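Protein Pcdhgc3 (Mus musculus, PDB 4ZI8) probably acts as a calcium-dependent cell-adhesion protein that may help establish specific neuronal connections in the brain, here represented by its first three extracellular cadherin domains. Local coordinates at residues D80-E85 / V113-I118. Residues are numbered along the deposited sequence; the frame is centred on the assembly and turned at random.
Sequences DRLDRE and VVVQDI. With CA (calcium ion), chain O; CA (calcium ion), chain P.
Asp117 OD1 is gripped from two directions: a calcium ion binds it at 2.3 Å, and Arg84 NE donates a hydrogen bond to it over 3.1 Å, bent to 148°. The N-H arrives from above the carboxylate, whose plane stands nearly perpendicular (89°) to the guanidinium. The same calcium takes Glu85 OE2 at 2.2 Å and the backbone oxygen of Ile118, so Glu85 OE2 and Asp117 OD1 lie 2.9 Å apart, two acidic oxygens brought together by the metal. Arg84 probably relieves their repulsion, since its NH2 also forms a salt bridge with Glu85 OE2 at 3.1 Å. Its CG lies anti to the backbone N (chi1 -166°), and bends farther out carry CD alongside CB of Asp117 and turn NE toward OD1. With an alanine in place of Arg84, the two carboxylates would probably lose the positive group that bridges them beside the metal, leaving Asp117 to calcium and Asn157. The strongest outside polar partners are Gly89 for the guanidinium and Asn157 for Asp117. On the apolar side, Arg84 CB rests on Val115 CG1 at 3.9 Å, while Leu82 meets the other methyl of Val115 more loosely. Glu85 OE1, a longer ligand of the first calcium, also binds a second at 2.3 Å, bridging the two; Asp83 OD1 binds this second ion and caps the helix start by accepting from Glu85 N. Glu29 and Asp120 bind both ions, and Asp153 reaches the first from the next domain. Such shared acidic ligands are the hallmark of the calcium-binding linker between successive cadherin domains, here the first and second.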
ATOM      1  N   ASP B  80     -41.065  28.555  20.192  1.00 25.85           N
ATOM      2  CA  ASP B  80     -40.766  27.496  19.223  1.00 26.59           C
ATOM      3  C   ASP B  80     -39.388  26.924  19.568  1.00 27.34           C
ATOM      4  O   ASP B  80     -38.631  27.527  20.356  1.00 21.75           O
ATOM      5  CB  ASP B  80     -40.796  28.060  17.794  1.00 24.16           C
ATOM      6  CG  ASP B  80     -40.967  26.988  16.710  1.00 31.35           C
ATOM      7  OD1 ASP B  80     -40.890  25.766  16.985  1.00 36.19           O
ATOM      8  OD2 ASP B  80     -41.159  27.383  15.544  1.00 33.26           O
ATOM      9  N   ARG B  81     -39.052  25.784  18.972  1.00 26.59           N
ATOM     10  CA  ARG B  81     -37.780  25.144  19.260  1.00 22.53           C
ATOM     11  C   ARG B  81     -36.608  26.021  18.863  1.00 21.12           C
ATOM     12  O   ARG B  81     -36.531  26.529  17.739  1.00 22.85           O
ATOM     13  CB  ARG B  81     -37.685  23.812  18.551  1.00 24.57           C
ATOM     14  CG  ARG B  81     -36.320  23.199  18.675  1.00 23.24           C
ATOM     15  CD  ARG B  81     -36.311  21.738  18.226  1.00 25.09           C
ATOM     16  NE  ARG B  81     -34.990  21.152  18.460  1.00 24.41           N
ATOM     17  CZ  ARG B  81     -34.465  20.167  17.740  1.00 24.95           C
ATOM     18  NH1 ARG B  81     -35.145  19.631  16.744  1.00 22.21           N
ATOM     19  NH2 ARG B  81     -33.251  19.713  18.037  1.00 22.69           N
ATOM     20  N   LEU B  82     -35.692  26.204  19.800  1.00 23.37           N
ATOM     21  CA  LEU B  82     -34.460  26.949  19.561  1.00 21.96           C
ATOM     22  C   LEU B  82     -33.328  25.942  19.571  1.00 25.18           C
ATOM     23  O   LEU B  82     -32.829  25.588  20.644  1.00 26.18           O
ATOM     24  CB  LEU B  82     -34.230  28.020  20.632  1.00 19.62           C
ATOM     25  CG  LEU B  82     -35.194  29.212  20.572  1.00 23.66           C
ATOM     26  CD1 LEU B  82     -35.382  29.780  21.972  1.00 28.78           C
ATOM     27  CD2 LEU B  82     -34.597  30.248  19.657  1.00 19.69           C
ATOM     28  N   ASP B  83     -32.972  25.445  18.389  1.00 20.30           N
ATOM     29  CA  ASP B  83     -31.878  24.491  18.241  1.00 20.21           C
ATOM     30  C   ASP B  83     -30.685  25.261  17.758  1.00 20.76           C
ATOM     31  O   ASP B  83     -30.639  25.674  16.588  1.00 20.51           O
ATOM     32  CB  ASP B  83     -32.259  23.383  17.258  1.00 21.05           C
ATOM     33  CG  ASP B  83     -31.097  22.491  16.896  1.00 21.81           C
ATOM     34  OD1 ASP B  83     -30.113  22.373  17.667  1.00 22.11           O
ATOM     35  OD2 ASP B  83     -31.198  21.876  15.819  1.00 26.93           O
ATOM     36  N   ARG B  84     -29.746  25.509  18.667  1.00 19.62           N
ATOM     37  CA  ARG B  84     -28.558  26.273  18.336  1.00 18.21           C
ATOM     38  C   ARG B  84     -27.846  25.650  17.120  1.00 16.89           C
ATOM     39  O   ARG B  84     -27.285  26.376  16.311  1.00 18.36           O
ATOM     40  CB  ARG B  84     -27.612  26.370  19.557  1.00 19.29           C
ATOM     41  CG  ARG B  84     -26.487  27.431  19.456  1.00 21.66           C
ATOM     42  CD  ARG B  84     -25.190  26.945  20.106  1.00 22.95           C
ATOM     43  NE  ARG B  84     -24.708  25.747  19.430  1.00 25.45           N
ATOM     44  CZ  ARG B  84     -24.081  25.753  18.261  1.00 22.53           C
ATOM     45  NH1 ARG B  84     -23.803  26.894  17.648  1.00 24.03           N
ATOM     46  NH2 ARG B  84     -23.728  24.618  17.705  1.00 24.90           N
ATOM     47  N   GLU B  85     -27.880  24.322  16.961  1.00 20.81           N
ATOM     48  CA  GLU B  85     -27.148  23.720  15.856  1.00 21.30           C
ATOM     49  C   GLU B  85     -27.723  24.176  14.525  1.00 23.65           C
ATOM     50  O   GLU B  85     -26.971  24.498  13.599  1.00 28.57           O
ATOM     51  CB  GLU B  85     -27.142  22.174  15.950  1.00 21.85           C
ATOM     52  CG  GLU B  85     -26.069  21.645  16.904  1.00 19.89           C
ATOM     53  CD  GLU B  85     -26.379  21.966  18.365  1.00 22.17           C
ATOM     54  OE1 GLU B  85     -27.485  21.641  18.826  1.00 22.19           O
ATOM     55  OE2 GLU B  85     -25.527  22.532  19.074  1.00 22.26           O
ATOM     56  N   VAL B 113     -31.658  37.640  22.037  1.00 20.74           N
ATOM     57  CA  VAL B 113     -31.588  36.503  22.950  1.00 19.81           C
ATOM     58  C   VAL B 113     -30.387  35.690  22.514  1.00 18.09           C
ATOM     59  O   VAL B 113     -30.312  35.271  21.349  1.00 20.00           O
ATOM     60  CB  VAL B 113     -32.883  35.650  22.943  1.00 18.41           C
ATOM     61  CG1 VAL B 113     -32.743  34.443  23.855  1.00 16.53           C
ATOM     62  CG2 VAL B 113     -34.081  36.477  23.388  1.00 19.25           C
ATOM     63  N   VAL B 114     -29.409  35.565  23.408  1.00 20.24           N
ATOM     64  CA  VAL B 114     -28.263  34.685  23.176  1.00 21.64           C
ATOM     65  C   VAL B 114     -28.700  33.244  23.423  1.00 20.71           C
ATOM     66  O   VAL B 114     -29.306  32.930  24.461  1.00 20.40           O
ATOM     67  CB  VAL B 114     -27.075  35.036  24.078  1.00 23.82           C
ATOM     68  CG1 VAL B 114     -25.907  34.036  23.834  1.00 24.37           C
ATOM     69  CG2 VAL B 114     -26.635  36.491  23.846  1.00 22.69           C
ATOM     70  N   VAL B 115     -28.431  32.371  22.455  1.00 21.49           N
ATOM     71  CA  VAL B 115     -28.817  30.973  22.577  1.00 20.13           C
ATOM     72  C   VAL B 115     -27.557  30.156  22.857  1.00 20.99           C
ATOM     73  O   VAL B 115     -26.655  30.049  22.009  1.00 17.78           O
ATOM     74  CB  VAL B 115     -29.546  30.488  21.326  1.00 23.47           C
ATOM     75  CG1 VAL B 115     -29.886  28.997  21.435  1.00 22.65           C
ATOM     76  CG2 VAL B 115     -30.833  31.330  21.106  1.00 24.21           C
ATOM     77  N   GLN B 116     -27.464  29.654  24.082  1.00 17.82           N
ATOM     78  CA  GLN B 116     -26.262  28.979  24.552  1.00 20.52           C
ATOM     79  C   GLN B 116     -26.286  27.488  24.244  1.00 21.83           C
ATOM     80  O   GLN B 116     -27.315  26.848  24.391  1.00 21.92           O
ATOM     81  CB  GLN B 116     -26.098  29.191  26.051  1.00 22.74           C
ATOM     82  CG  GLN B 116     -25.982  30.686  26.427  1.00 26.09           C
ATOM     83  CD  GLN B 116     -26.157  30.941  27.910  1.00 35.33           C
ATOM     84  OE1 GLN B 116     -26.852  30.191  28.609  1.00 39.20           O
ATOM     85  NE2 GLN B 116     -25.545  32.019  28.401  1.00 38.63           N
ATOM     86  N   ASP B 117     -25.125  26.945  23.870  1.00 23.37           N
ATOM     87  CA  ASP B 117     -24.983  25.528  23.493  1.00 19.34           C
ATOM     88  C   ASP B 117     -25.211  24.593  24.629  1.00 17.36           C
ATOM     89  O   ASP B 117     -24.733  24.837  25.721  1.00 21.91           O
ATOM     90  CB  ASP B 117     -23.582  25.262  22.931  1.00 18.49           C
ATOM     91  CG  ASP B 117     -23.464  23.895  22.271  1.00 16.34           C
ATOM     92  OD1 ASP B 117     -24.392  23.490  21.538  1.00 17.78           O
ATOM     93  OD2 ASP B 117     -22.425  23.223  22.449  1.00 21.43           O
ATOM     94  N   ILE B 118     -25.929  23.495  24.392  1.00 21.60           N
ATOM     95  CA  ILE B 118     -25.873  22.394  25.337  1.00 19.20           C
ATOM     96  C   ILE B 118     -25.347  21.178  24.579  1.00 15.97           C
ATOM     97  O   ILE B 118     -25.388  21.117  23.333  1.00 15.95           O
ATOM     98  CB  ILE B 118     -27.262  22.081  26.024  1.00 19.59           C
ATOM     99  CG1 ILE B 118     -28.229  21.466  25.027  1.00 20.48           C
ATOM    100  CG2 ILE B 118     -27.878  23.378  26.660  1.00 18.20           C
ATOM    101  CD1 ILE B 118     -29.633  21.166  25.600  1.00 19.38           C
TER
HETATM  102 CA    CA O 402     -25.874  21.785  21.142  1.00 20.52          CA
HETATM  103 CA    CA P 403     -29.587  21.454  19.624  1.00 20.46          CA
HETATM  104  O   HOH W   1     -29.705  19.335  18.481  1.00 19.78           O